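PDB 5AY6: flagellar hook protein FlgE from Caulobacter crescentus CB15, which probably assembles into the flagellar hook, the universal joint that passes torque from motor to filament, and is represented here by a central 32 kDa fragment. Local coordinates for residues A11-E16 / N194-E199; P33-V38 / D136-A141; W150-Y155 / S186-P191; L173-S176 / Q180-V183; P253-T256 / V260-P263. All blocks are in the same frame, centred on the assembly; numbering follows the deposited sequence.

Contact 1: residues A11-E16 / N194-E199; sequences ANLRSE and NQWYAE
The CA atoms of Leu13 and Trp196 lie 9.4 Å apart, with no backbone pairing between the segments. Segment 11-16 leaves the end of strand 6-12 for a turn, 194-199 starts strand 195-202, and side chains have to bridge the distance. Most of the bridging is done by the indole, which Trp196 aims across with CG anti to its own carbonyl carbon (chi1 -64°). Leu13 lies over one face: its CB is 4.0 Å from the centroid of the Trp196 six-membered ring, a CH-pi contact, and its CD1 stands over the middle of the ring system. At the edge, in the ring plane, Arg14 O comes to 3.4 Å from Trp196 CZ2. Lys189 makes a cation-pi contact from the opposite face. Cutting Trp196 back to alanine would probably open a gap beside Leu13 and leave Lys189 without its aromatic partner. Farther out, one water donates to Ser15 O at 2.9 Å and to Asn194 OD1 at 3.2 Å, linking the turn to the loop residue that precedes the strand. Leu13 also meets Met187 and Phe222, so the indole belongs to the apolar layer between two facing beta sheets, as in a beta sandwich.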
# COMPACT_ATOMS: atom_id res chain seq x y z
N ALA A 11 6.11 9.82 17.04
CA ALA A 11 6.08 8.37 17.11
C ALA A 11 7.20 7.74 16.31
O ALA A 11 7.73 8.33 15.37
CB ALA A 11 4.74 7.85 16.63
N ASN A 12 7.57 6.51 16.69
CA ASN A 12 8.56 5.77 15.92
C ASN A 12 7.96 4.51 15.33
O ASN A 12 7.17 3.82 15.97
CB ASN A 12 9.76 5.41 16.79
CG ASN A 12 10.83 4.68 16.01
OD1 ASN A 12 11.49 5.27 15.14
ND2 ASN A 12 11.01 3.39 16.29
N LEU A 13 8.34 4.22 14.09
CA LEU A 13 7.99 2.96 13.44
C LEU A 13 9.24 2.10 13.39
O LEU A 13 10.26 2.53 12.86
CB LEU A 13 7.44 3.21 12.04
CG LEU A 13 6.28 4.18 11.90
CD1 LEU A 13 6.07 4.55 10.44
CD2 LEU A 13 5.01 3.57 12.48
N ARG A 14 9.17 0.88 13.93
CA ARG A 14 10.36 0.03 13.95
C ARG A 14 10.83 -0.29 12.54
O ARG A 14 10.10 -0.88 11.76
CB ARG A 14 10.11 -1.27 14.71
CG ARG A 14 11.37 -2.11 14.79
CD ARG A 14 11.27 -3.26 15.77
NE ARG A 14 12.53 -4.00 15.82
CZ ARG A 14 12.70 -5.17 16.43
NH1 ARG A 14 11.69 -5.75 17.06
NH2 ARG A 14 13.89 -5.76 16.40
N SER A 15 12.07 0.09 12.23
CA SER A 15 12.58 -0.06 10.87
C SER A 15 12.69 -1.53 10.45
O SER A 15 12.58 -1.84 9.25
CB SER A 15 13.95 0.62 10.73
OG SER A 15 14.93 -0.07 11.47
N GLU A 16 12.90 -2.42 11.42
CA GLU A 16 13.04 -3.85 11.14
C GLU A 16 11.71 -4.61 11.15
O GLU A 16 11.71 -5.83 11.01
CB GLU A 16 13.97 -4.52 12.15
CG GLU A 16 15.43 -4.10 12.10
CD GLU A 16 16.29 -4.87 13.10
OE1 GLU A 16 15.73 -5.59 13.97
OE2 GLU A 16 17.53 -4.71 13.05
N ASN A 194 12.71 1.02 3.75
CA ASN A 194 12.29 2.19 4.50
C ASN A 194 10.97 2.75 4.01
O ASN A 194 10.70 3.95 4.12
CB ASN A 194 13.38 3.27 4.44
CG ASN A 194 14.69 2.78 4.99
OD1 ASN A 194 14.76 2.28 6.11
ND2 ASN A 194 15.75 2.89 4.19
N GLN A 195 10.14 1.86 3.49
CA GLN A 195 8.90 2.24 2.84
C GLN A 195 7.70 1.67 3.59
O GLN A 195 7.72 0.51 4.02
CB GLN A 195 8.90 1.74 1.40
CG GLN A 195 7.60 1.92 0.67
CD GLN A 195 7.54 1.09 -0.59
OE1 GLN A 195 7.32 -0.12 -0.53
NE2 GLN A 195 7.76 1.73 -1.73
N TRP A 196 6.67 2.49 3.77
CA TRP A 196 5.46 2.06 4.45
C TRP A 196 4.22 2.46 3.64
O TRP A 196 4.23 3.48 2.96
CB TRP A 196 5.39 2.66 5.86
CG TRP A 196 6.49 2.19 6.79
CD1 TRP A 196 7.83 2.46 6.68
CD2 TRP A 196 6.33 1.39 7.97
NE1 TRP A 196 8.51 1.86 7.72
CE2 TRP A 196 7.61 1.20 8.52
CE3 TRP A 196 5.23 0.81 8.61
CZ2 TRP A 196 7.82 0.46 9.68
CZ3 TRP A 196 5.44 0.07 9.76
CH2 TRP A 196 6.73 -0.10 10.28
N TYR A 197 3.16 1.65 3.71
CA TYR A 197 1.88 2.01 3.11
C TYR A 197 0.99 2.61 4.20
O TYR A 197 0.84 2.02 5.27
CB TYR A 197 1.19 0.79 2.48
CG TYR A 197 1.94 0.18 1.32
CD1 TYR A 197 2.90 0.91 0.62
CD2 TYR A 197 1.69 -1.13 0.91
CE1 TYR A 197 3.59 0.35 -0.44
CE2 TYR A 197 2.37 -1.69 -0.15
CZ TYR A 197 3.32 -0.95 -0.82
OH TYR A 197 4.00 -1.50 -1.89
N ALA A 198 0.43 3.78 3.93
CA ALA A 198 -0.31 4.51 4.96
C ALA A 198 -1.72 4.88 4.53
O ALA A 198 -1.99 5.10 3.35
CB ALA A 198 0.45 5.76 5.35
N GLU A 199 -2.63 4.93 5.50
CA GLU A 199 -3.96 5.46 5.29
C GLU A 199 -4.33 6.40 6.43
O GLU A 199 -4.00 6.15 7.59
CB GLU A 199 -5.01 4.34 5.18
CG GLU A 199 -4.74 3.35 4.07
CD GLU A 199 -5.66 2.14 4.10
OE1 GLU A 199 -6.84 2.28 4.49
OE2 GLU A 199 -5.19 1.05 3.74
O HOH W 1 13.00 -0.35 6.75

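Contact 2: residues P33-V38 / D136-A141; sequences PSKTNV and DAEVVA
Lys35 and Glu138 carry this surface contact between them, ammonium against carboxylate, and segment 136-141, with its short helix, sets up the acidic half. Asp136 stands at the N-cap position but its carboxylate caps nothing; OD2 is taken by Asn90 instead. Ala137 begins the short helix 137-140. Glu138 follows, still in the first turn. Its CG is anti to the carbonyl carbon (chi1 -64°) and the chain beyond is extended, which carries the carboxylate away from the helix toward Lys35. Lys35 NZ arrives from the opposite direction and gives a salt bridge to Glu138 OE2 at 2.8 Å, on the syn lone pair. A second bond from Lys35 NZ, to Glu138 OE1 at 3.3 Å, is weak. An alanine in place of this glutamate is likely to leave the Lys35 ammonium without its mate and the end of that long chain free to swing. Lys35 itself sits in a classic beta bulge, where Ser34 and Lys35 both face Tyr48, on an edge strand, within this chain, of the five-stranded antiparallel sheet in the third-domain family region of FlgE. Its chain bends at chi2 (-68°) before running straight to NZ. Next along the helix, Val139 turns inward onto Tyr52 and Tyr85 of that sheet and onto Leu144 of the following loop. Val140 N then bonds back to Asp136 O at 2.8 Å, and Ala141 N to Ala137 O at 3.1 Å.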
# COMPACT_ATOMS: atom_id res chain seq x y z
N PRO A 33 9.98 -24.82 -0.85
CA PRO A 33 10.03 -23.79 -1.89
C PRO A 33 8.70 -23.64 -2.62
O PRO A 33 7.95 -24.62 -2.71
CB PRO A 33 11.12 -24.30 -2.84
CG PRO A 33 11.93 -25.25 -2.02
CD PRO A 33 10.98 -25.88 -1.06
N SER A 34 8.43 -22.44 -3.11
CA SER A 34 7.24 -22.18 -3.92
C SER A 34 7.17 -23.16 -5.09
O SER A 34 6.16 -23.83 -5.29
CB SER A 34 7.25 -20.74 -4.45
OG SER A 34 7.23 -19.79 -3.39
N LYS A 35 8.25 -23.23 -5.86
CA LYS A 35 8.31 -24.06 -7.05
C LYS A 35 9.55 -24.94 -7.01
O LYS A 35 10.61 -24.51 -6.56
CB LYS A 35 8.30 -23.20 -8.32
CG LYS A 35 7.09 -22.26 -8.45
CD LYS A 35 5.80 -23.04 -8.66
CE LYS A 35 4.59 -22.12 -8.59
NZ LYS A 35 3.34 -22.82 -8.99
N THR A 36 9.41 -26.18 -7.48
CA THR A 36 10.51 -27.14 -7.43
C THR A 36 10.90 -27.64 -8.82
O THR A 36 10.05 -27.78 -9.70
CB THR A 36 10.15 -28.37 -6.56
OG1 THR A 36 8.91 -28.92 -7.00
CG2 THR A 36 10.04 -27.97 -5.10
N ASN A 37 12.20 -27.90 -9.00
CA ASN A 37 12.75 -28.43 -10.24
C ASN A 37 12.38 -27.61 -11.47
O ASN A 37 11.92 -28.14 -12.48
CB ASN A 37 12.30 -29.88 -10.44
CG ASN A 37 12.67 -30.77 -9.27
OD1 ASN A 37 11.85 -31.56 -8.80
ND2 ASN A 37 13.90 -30.64 -8.79
N VAL A 38 12.58 -26.30 -11.37
CA VAL A 38 12.40 -25.42 -12.51
C VAL A 38 13.66 -25.46 -13.37
O VAL A 38 14.73 -25.03 -12.94
CB VAL A 38 12.11 -23.97 -12.07
CG1 VAL A 38 12.03 -23.05 -13.28
CG2 VAL A 38 10.84 -23.91 -11.24
N ASP A 136 -3.61 -15.21 -13.10
CA ASP A 136 -3.46 -14.51 -11.82
C ASP A 136 -3.95 -15.33 -10.63
O ASP A 136 -4.09 -14.80 -9.52
CB ASP A 136 -4.19 -13.15 -11.88
CG ASP A 136 -5.71 -13.29 -11.93
OD1 ASP A 136 -6.22 -14.42 -12.05
OD2 ASP A 136 -6.39 -12.24 -11.87
N ALA A 137 -4.20 -16.62 -10.84
CA ALA A 137 -4.75 -17.47 -9.79
C ALA A 137 -3.88 -17.50 -8.53
O ALA A 137 -4.40 -17.42 -7.42
CB ALA A 137 -4.95 -18.88 -10.31
N GLU A 138 -2.57 -17.61 -8.70
CA GLU A 138 -1.71 -17.80 -7.55
C GLU A 138 -1.53 -16.51 -6.75
O GLU A 138 -1.42 -16.55 -5.52
CB GLU A 138 -0.36 -18.38 -7.98
CG GLU A 138 -0.51 -19.77 -8.59
CD GLU A 138 0.77 -20.57 -8.61
OE1 GLU A 138 1.83 -20.03 -8.22
OE2 GLU A 138 0.72 -21.75 -9.01
N VAL A 139 -1.51 -15.37 -7.43
CA VAL A 139 -1.42 -14.10 -6.72
C VAL A 139 -2.77 -13.74 -6.10
O VAL A 139 -2.81 -13.18 -5.00
CB VAL A 139 -0.92 -12.95 -7.64
CG1 VAL A 139 -1.86 -12.74 -8.84
CG2 VAL A 139 -0.77 -11.66 -6.85
N VAL A 140 -3.86 -14.07 -6.79
CA VAL A 140 -5.20 -13.81 -6.27
C VAL A 140 -5.42 -14.59 -4.97
O VAL A 140 -6.09 -14.12 -4.06
CB VAL A 140 -6.29 -14.17 -7.32
CG1 VAL A 140 -7.64 -14.41 -6.66
CG2 VAL A 140 -6.40 -13.07 -8.36
N ALA A 141 -4.81 -15.77 -4.88
CA ALA A 141 -4.92 -16.60 -3.68
C ALA A 141 -4.30 -15.92 -2.46
O ALA A 141 -4.68 -16.20 -1.33
CB ALA A 141 -4.28 -17.96 -3.91

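Contact 3: residues W150-Y155 / S186-P191; sequences WSMSDY and SMLKGP
A capping box starts the short helix 152-157, and Met152, in the first turn, packs that helix start onto Ser186 and Leu188 of strand 180-189 in the five-stranded antiparallel sheet. The Met152 CA is 6.8 Å from the CA of Ser186, close enough for one thioether to do the joining. CG is anti to the carbonyl carbon and the chain runs straight to SD, then turns at chi3 (-98°), bringing the methyl against the Ser186 carbonyl. Met152 CE comes to 3.3 Å from Ser186 O. The sulfur is wedged between neighbours: Met152 SD is 3.6 Å from Leu188 CG, and it lies at the same distance from Met187 N. Leu188 slides past the methionine, its CD1 reaching both sulfur and methyl. Of the Ser186 side chain it is CB that meets the sulfur; its hydroxyl is engaged with Glu168 and Arg201. Met187 points the opposite way, to the side of the sheet where Leu13 lies.

The helix start is gripped by its own residues. Asp154 N donates to Ser151 OG at 3.2 Å, and Ser151 N donates in return to Asp154 OD2 at 2.9 Å, fairly straight at 159°. Ser153 N adds a weak bond to the same hydroxyl. Glu199, on the next strand, takes Met152 N on one oxygen and the Ser153 hydroxyl on the other; a negative charge there would probably be favoured by the helix dipole. Reciprocal serine-aspartate bonding of this kind is a capping box, here on a short helix packed against a beta sheet.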
# COMPACT_ATOMS: atom_id res chain seq x y z
N TRP A 150 -9.05 -3.52 -0.62
CA TRP A 150 -8.67 -4.47 0.42
C TRP A 150 -7.71 -3.78 1.39
O TRP A 150 -6.53 -4.11 1.46
CB TRP A 150 -8.04 -5.71 -0.21
CG TRP A 150 -8.10 -6.94 0.65
CD1 TRP A 150 -7.03 -7.63 1.17
CD2 TRP A 150 -9.27 -7.65 1.05
NE1 TRP A 150 -7.48 -8.72 1.89
CE2 TRP A 150 -8.85 -8.75 1.83
CE3 TRP A 150 -10.64 -7.47 0.84
CZ2 TRP A 150 -9.74 -9.66 2.39
CZ3 TRP A 150 -11.53 -8.37 1.41
CH2 TRP A 150 -11.08 -9.45 2.17
N SER A 151 -8.23 -2.81 2.13
CA SER A 151 -7.38 -1.86 2.83
C SER A 151 -7.46 -1.97 4.34
O SER A 151 -8.18 -2.82 4.88
CB SER A 151 -7.73 -0.43 2.41
OG SER A 151 -9.03 -0.10 2.86
N MET A 152 -6.71 -1.12 5.04
CA MET A 152 -6.77 -1.08 6.49
C MET A 152 -8.07 -0.43 6.95
O MET A 152 -8.58 -0.73 8.03
CB MET A 152 -5.55 -0.35 7.05
CG MET A 152 -4.22 -1.02 6.70
SD MET A 152 -2.78 -0.15 7.34
CE MET A 152 -2.30 0.78 5.88
N SER A 153 -8.63 0.45 6.13
CA SER A 153 -9.93 1.03 6.44
C SER A 153 -11.03 -0.02 6.30
O SER A 153 -12.00 -0.02 7.05
CB SER A 153 -10.22 2.24 5.55
OG SER A 153 -9.29 3.29 5.82
N ASP A 154 -10.87 -0.92 5.33
CA ASP A 154 -11.82 -2.03 5.18
C ASP A 154 -11.79 -2.91 6.43
O ASP A 154 -12.82 -3.38 6.91
CB ASP A 154 -11.49 -2.88 3.95
CG ASP A 154 -11.78 -2.16 2.65
OD1 ASP A 154 -12.75 -1.38 2.60
OD2 ASP A 154 -11.04 -2.39 1.67
N TYR A 155 -10.58 -3.10 6.96
CA TYR A 155 -10.37 -3.92 8.14
C TYR A 155 -11.02 -3.30 9.38
O TYR A 155 -11.64 -4.00 10.19
CB TYR A 155 -8.88 -4.14 8.37
CG TYR A 155 -8.55 -4.79 9.68
CD1 TYR A 155 -8.67 -6.16 9.85
CD2 TYR A 155 -8.10 -4.03 10.76
CE1 TYR A 155 -8.37 -6.76 11.06
CE2 TYR A 155 -7.79 -4.63 11.97
CZ TYR A 155 -7.93 -6.00 12.11
OH TYR A 155 -7.63 -6.60 13.31
N SER A 186 -3.09 4.74 9.88
CA SER A 186 -2.85 3.30 9.85
C SER A 186 -1.75 2.98 8.86
O SER A 186 -1.76 3.48 7.73
CB SER A 186 -4.14 2.55 9.49
OG SER A 186 -5.15 2.79 10.45
N MET A 187 -0.80 2.15 9.26
CA MET A 187 0.37 1.91 8.44
C MET A 187 0.79 0.45 8.37
O MET A 187 0.62 -0.32 9.33
CB MET A 187 1.53 2.77 8.93
CG MET A 187 1.43 4.23 8.52
SD MET A 187 2.55 5.28 9.45
CE MET A 187 1.91 5.03 11.11
N LEU A 188 1.33 0.08 7.22
CA LEU A 188 1.87 -1.25 6.97
C LEU A 188 3.28 -1.09 6.45
O LEU A 188 3.54 -0.21 5.63
CB LEU A 188 1.03 -2.00 5.94
CG LEU A 188 -0.31 -2.60 6.35
CD1 LEU A 188 -1.17 -2.82 5.12
CD2 LEU A 188 -0.09 -3.91 7.10
N LYS A 189 4.19 -1.94 6.90
CA LYS A 189 5.52 -1.99 6.30
C LYS A 189 5.39 -2.39 4.84
O LYS A 189 4.76 -3.40 4.52
CB LYS A 189 6.43 -2.98 7.04
CG LYS A 189 7.86 -2.99 6.52
CD LYS A 189 8.57 -1.69 6.86
CE LYS A 189 9.90 -1.58 6.14
NZ LYS A 189 9.72 -1.33 4.69
N GLY A 190 5.97 -1.60 3.95
CA GLY A 190 5.94 -1.90 2.53
C GLY A 190 7.11 -2.79 2.13
O GLY A 190 8.01 -3.01 2.93
N PRO A 191 7.08 -3.30 0.90
CA PRO A 191 8.13 -4.20 0.41
C PRO A 191 9.44 -3.47 0.11
O PRO A 191 10.51 -4.10 0.10
CB PRO A 191 7.52 -4.79 -0.87
CG PRO A 191 6.53 -3.78 -1.32
CD PRO A 191 5.99 -3.13 -0.08

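Contact 4: residues L173-S176 / Q180-V183; sequences LSDS and QRTV
Leu173 and Arg181 form an antiparallel hydrogen-bonded pair, and the tight half of the contact is built round them. Leu173 N donates to Arg181 O at 2.7 Å, and Arg181 N returns a bond to Leu173 O at 2.8 Å, with the donor in the carbonyl plane. The same Leu173 O receives a CA-H...O contact from Gln180 CA at 3.2 Å. On the face shared by Leu173, Arg181 and Val183, Leu173 CD1 packs on Val183 CG2 at 3.6 Å, the two side chains crossing at a slant.

Toward the turn the fit is looser and wetter. Asp175 OD2 meets Arg181 NE in a salt bridge of 3.1 Å, but the carboxylate and guanidinium planes are 43° apart, so the two groups do not pair flat. A water donates to Asp175 OD2 and accepts a weak bond from Arg181 NH2. Asp175 holds its CG between the backbone N and the carbonyl carbon (chi1 55°), and from there OD1 takes the turn amides of Lys177 and Gly179. Strand 167-174 is the outermost of its sheet within the chain; at this end of the hairpin, Leu173 reaches Gln277 and Val279 of strand 277-291, and Ser174 bonds to Thr4.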
# COMPACT_ATOMS: atom_id res chain seq x y z
N LEU A 173 -9.72 14.46 17.35
CA LEU A 173 -10.07 15.81 16.95
C LEU A 173 -11.27 16.31 17.74
O LEU A 173 -12.22 15.55 17.97
CB LEU A 173 -10.37 15.88 15.45
CG LEU A 173 -9.33 15.43 14.43
CD1 LEU A 173 -9.87 15.59 13.02
CD2 LEU A 173 -8.04 16.20 14.60
N SER A 174 -11.24 17.57 18.15
CA SER A 174 -12.44 18.22 18.66
C SER A 174 -13.14 18.92 17.49
O SER A 174 -12.52 19.70 16.78
CB SER A 174 -12.11 19.22 19.76
OG SER A 174 -11.52 18.57 20.87
N ASP A 175 -14.41 18.62 17.29
CA ASP A 175 -15.12 19.20 16.15
C ASP A 175 -15.72 20.55 16.52
O ASP A 175 -15.45 21.07 17.60
CB ASP A 175 -16.21 18.25 15.64
CG ASP A 175 -17.18 17.81 16.72
OD1 ASP A 175 -17.55 18.64 17.58
OD2 ASP A 175 -17.60 16.64 16.69
N SER A 176 -16.53 21.10 15.63
CA SER A 176 -17.11 22.42 15.84
C SER A 176 -18.15 22.45 16.96
O SER A 176 -18.62 23.52 17.34
CB SER A 176 -17.72 22.94 14.54
OG SER A 176 -18.72 22.04 14.07
N GLN A 180 -15.76 14.60 20.06
CA GLN A 180 -14.47 14.03 19.69
C GLN A 180 -14.59 13.08 18.51
O GLN A 180 -15.26 12.04 18.59
CB GLN A 180 -13.82 13.31 20.89
CG GLN A 180 -12.38 12.86 20.62
CD GLN A 180 -11.66 12.37 21.87
OE1 GLN A 180 -11.45 13.12 22.82
NE2 GLN A 180 -11.28 11.10 21.86
N ARG A 181 -13.96 13.46 17.40
CA ARG A 181 -13.83 12.61 16.22
C ARG A 181 -12.46 11.97 16.22
O ARG A 181 -11.44 12.67 16.30
CB ARG A 181 -14.03 13.41 14.93
CG ARG A 181 -15.26 14.27 14.91
CD ARG A 181 -16.49 13.46 14.53
NE ARG A 181 -17.63 13.88 15.34
CZ ARG A 181 -18.13 13.17 16.34
NH1 ARG A 181 -17.62 11.99 16.64
NH2 ARG A 181 -19.17 13.64 17.02
N THR A 182 -12.40 10.65 16.12
CA THR A 182 -11.10 10.00 16.09
C THR A 182 -10.66 9.76 14.65
O THR A 182 -11.34 9.09 13.88
CB THR A 182 -11.12 8.66 16.85
OG1 THR A 182 -11.41 8.91 18.23
CG2 THR A 182 -9.76 7.99 16.75
N VAL A 183 -9.52 10.35 14.31
CA VAL A 183 -8.88 10.10 13.03
C VAL A 183 -7.68 9.20 13.31
O VAL A 183 -7.00 9.38 14.32
CB VAL A 183 -8.45 11.42 12.33
CG1 VAL A 183 -7.51 11.16 11.17
CG2 VAL A 183 -9.69 12.17 11.87
O HOH W 2 -20.22 16.36 17.95

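Contact 5: residues P253-T256 / V260-P263; sequences PTVT and VQPP
Gln261 spans the contact with its side-chain amide, gripping the backbone of Pro253 and Val255 much as a neighbouring beta strand would. Neither segment is a regular strand: both belong to the long, proline-rich loop between strands 242-245 and 277-291, and the polar bonding is accordingly side chain to main chain. Gln261 NE2 donates to Pro253 O at 3.2 Å, nearly straight at 166°. The oxygen lies in the plane of the Gln261 amide, while the donor stands 40° above the carbonyl plane of Pro253. In return Val255 N donates to Gln261 OE1 at 3.1 Å, tilted from that carbonyl's plane. Both ends of the amide are therefore used, and the pair of bonds fixes its flip: with nitrogen and oxygen exchanged, acceptor would face acceptor and N-H would face N-H. A bend at chi2 (77°) turns the glutamine back toward the other segment. Pro253, Pro262 and Pro263 have no backbone N-H to give, so the loop's chances for ordinary main-chain pairing are few here. Several of these residues touch neighbouring molecules in the crystal, and the loop's shape may owe something to that. Val255 CG2 sits close over two polar atoms, 3.4 Å from both Gln261 N and Gln261 OE1. The apolar contact is made by the other branch, with Val255 CG1 resting 4.0 Å from Pro262 CD.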
# COMPACT_ATOMS: atom_id res chain seq x y z
N PRO A 253 -20.16 21.23 -6.02
CA PRO A 253 -20.84 21.76 -7.20
C PRO A 253 -20.47 21.00 -8.46
O PRO A 253 -19.34 20.53 -8.58
CB PRO A 253 -20.34 23.21 -7.28
CG PRO A 253 -19.95 23.54 -5.89
CD PRO A 253 -19.39 22.27 -5.31
N THR A 254 -21.42 20.86 -9.38
CA THR A 254 -21.14 20.22 -10.66
C THR A 254 -20.04 20.99 -11.38
O THR A 254 -20.15 22.20 -11.54
CB THR A 254 -22.40 20.16 -11.56
OG1 THR A 254 -23.46 19.52 -10.85
CG2 THR A 254 -22.11 19.39 -12.85
N VAL A 255 -18.99 20.29 -11.79
CA VAL A 255 -17.88 20.96 -12.47
C VAL A 255 -18.25 21.44 -13.86
O VAL A 255 -19.11 20.85 -14.53
CB VAL A 255 -16.64 20.04 -12.58
CG1 VAL A 255 -16.03 19.80 -11.21
CG2 VAL A 255 -17.01 18.72 -13.25
N THR A 256 -17.61 22.52 -14.29
CA THR A 256 -17.71 23.01 -15.66
C THR A 256 -16.63 22.30 -16.47
O THR A 256 -15.46 22.34 -16.10
CB THR A 256 -17.53 24.55 -15.73
OG1 THR A 256 -18.61 25.18 -15.02
CG2 THR A 256 -17.53 25.03 -17.17
N VAL A 260 -12.65 18.29 -14.26
CA VAL A 260 -13.25 16.98 -14.06
C VAL A 260 -13.74 16.86 -12.61
O VAL A 260 -13.12 17.39 -11.69
CB VAL A 260 -12.25 15.85 -14.40
CG1 VAL A 260 -11.06 15.86 -13.44
CG2 VAL A 260 -12.93 14.49 -14.39
N GLN A 261 -14.86 16.18 -12.40
CA GLN A 261 -15.42 16.08 -11.05
C GLN A 261 -14.48 15.29 -10.15
O GLN A 261 -14.21 14.12 -10.40
CB GLN A 261 -16.79 15.42 -11.07
CG GLN A 261 -17.57 15.60 -9.78
CD GLN A 261 -18.17 16.99 -9.65
OE1 GLN A 261 -18.81 17.49 -10.58
NE2 GLN A 261 -17.95 17.62 -8.51
N PRO A 262 -13.97 15.93 -9.08
CA PRO A 262 -13.09 15.22 -8.15
C PRO A 262 -13.84 14.10 -7.45
O PRO A 262 -15.05 14.24 -7.25
CB PRO A 262 -12.69 16.31 -7.14
CG PRO A 262 -12.98 17.60 -7.84
CD PRO A 262 -14.16 17.34 -8.70
N PRO A 263 -13.15 13.01 -7.10
CA PRO A 263 -13.82 12.00 -6.27
C PRO A 263 -14.41 12.68 -5.05
O PRO A 263 -13.81 13.64 -4.56
CB PRO A 263 -12.69 11.03 -5.89
CG PRO A 263 -11.65 11.23 -6.94
CD PRO A 263 -11.73 12.69 -7.31

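How the contacts relate
From the N terminus, strand 6-12 leads into 11-16, whose partner 194-199 comes 178 residues later, so contact 1 closes a loop holding contacts 2, 3 and 4. Inside it, contact 2 ties strand 24-39 to helix 137-140 and is finished before contact 3 opens at 150-155. Contact 3 in turn encloses contact 4, the tight hairpin; both use strand 180-189. Contact 5 follows in series, a local closure in the loop before strand 277-291. None cross. Contacts 1 and 3 touch directly through neighbouring strands 180-189 and 195-202, whereas contact 2 lies apart, its centre about 46 Å from that of contact 4 across the chain's centre.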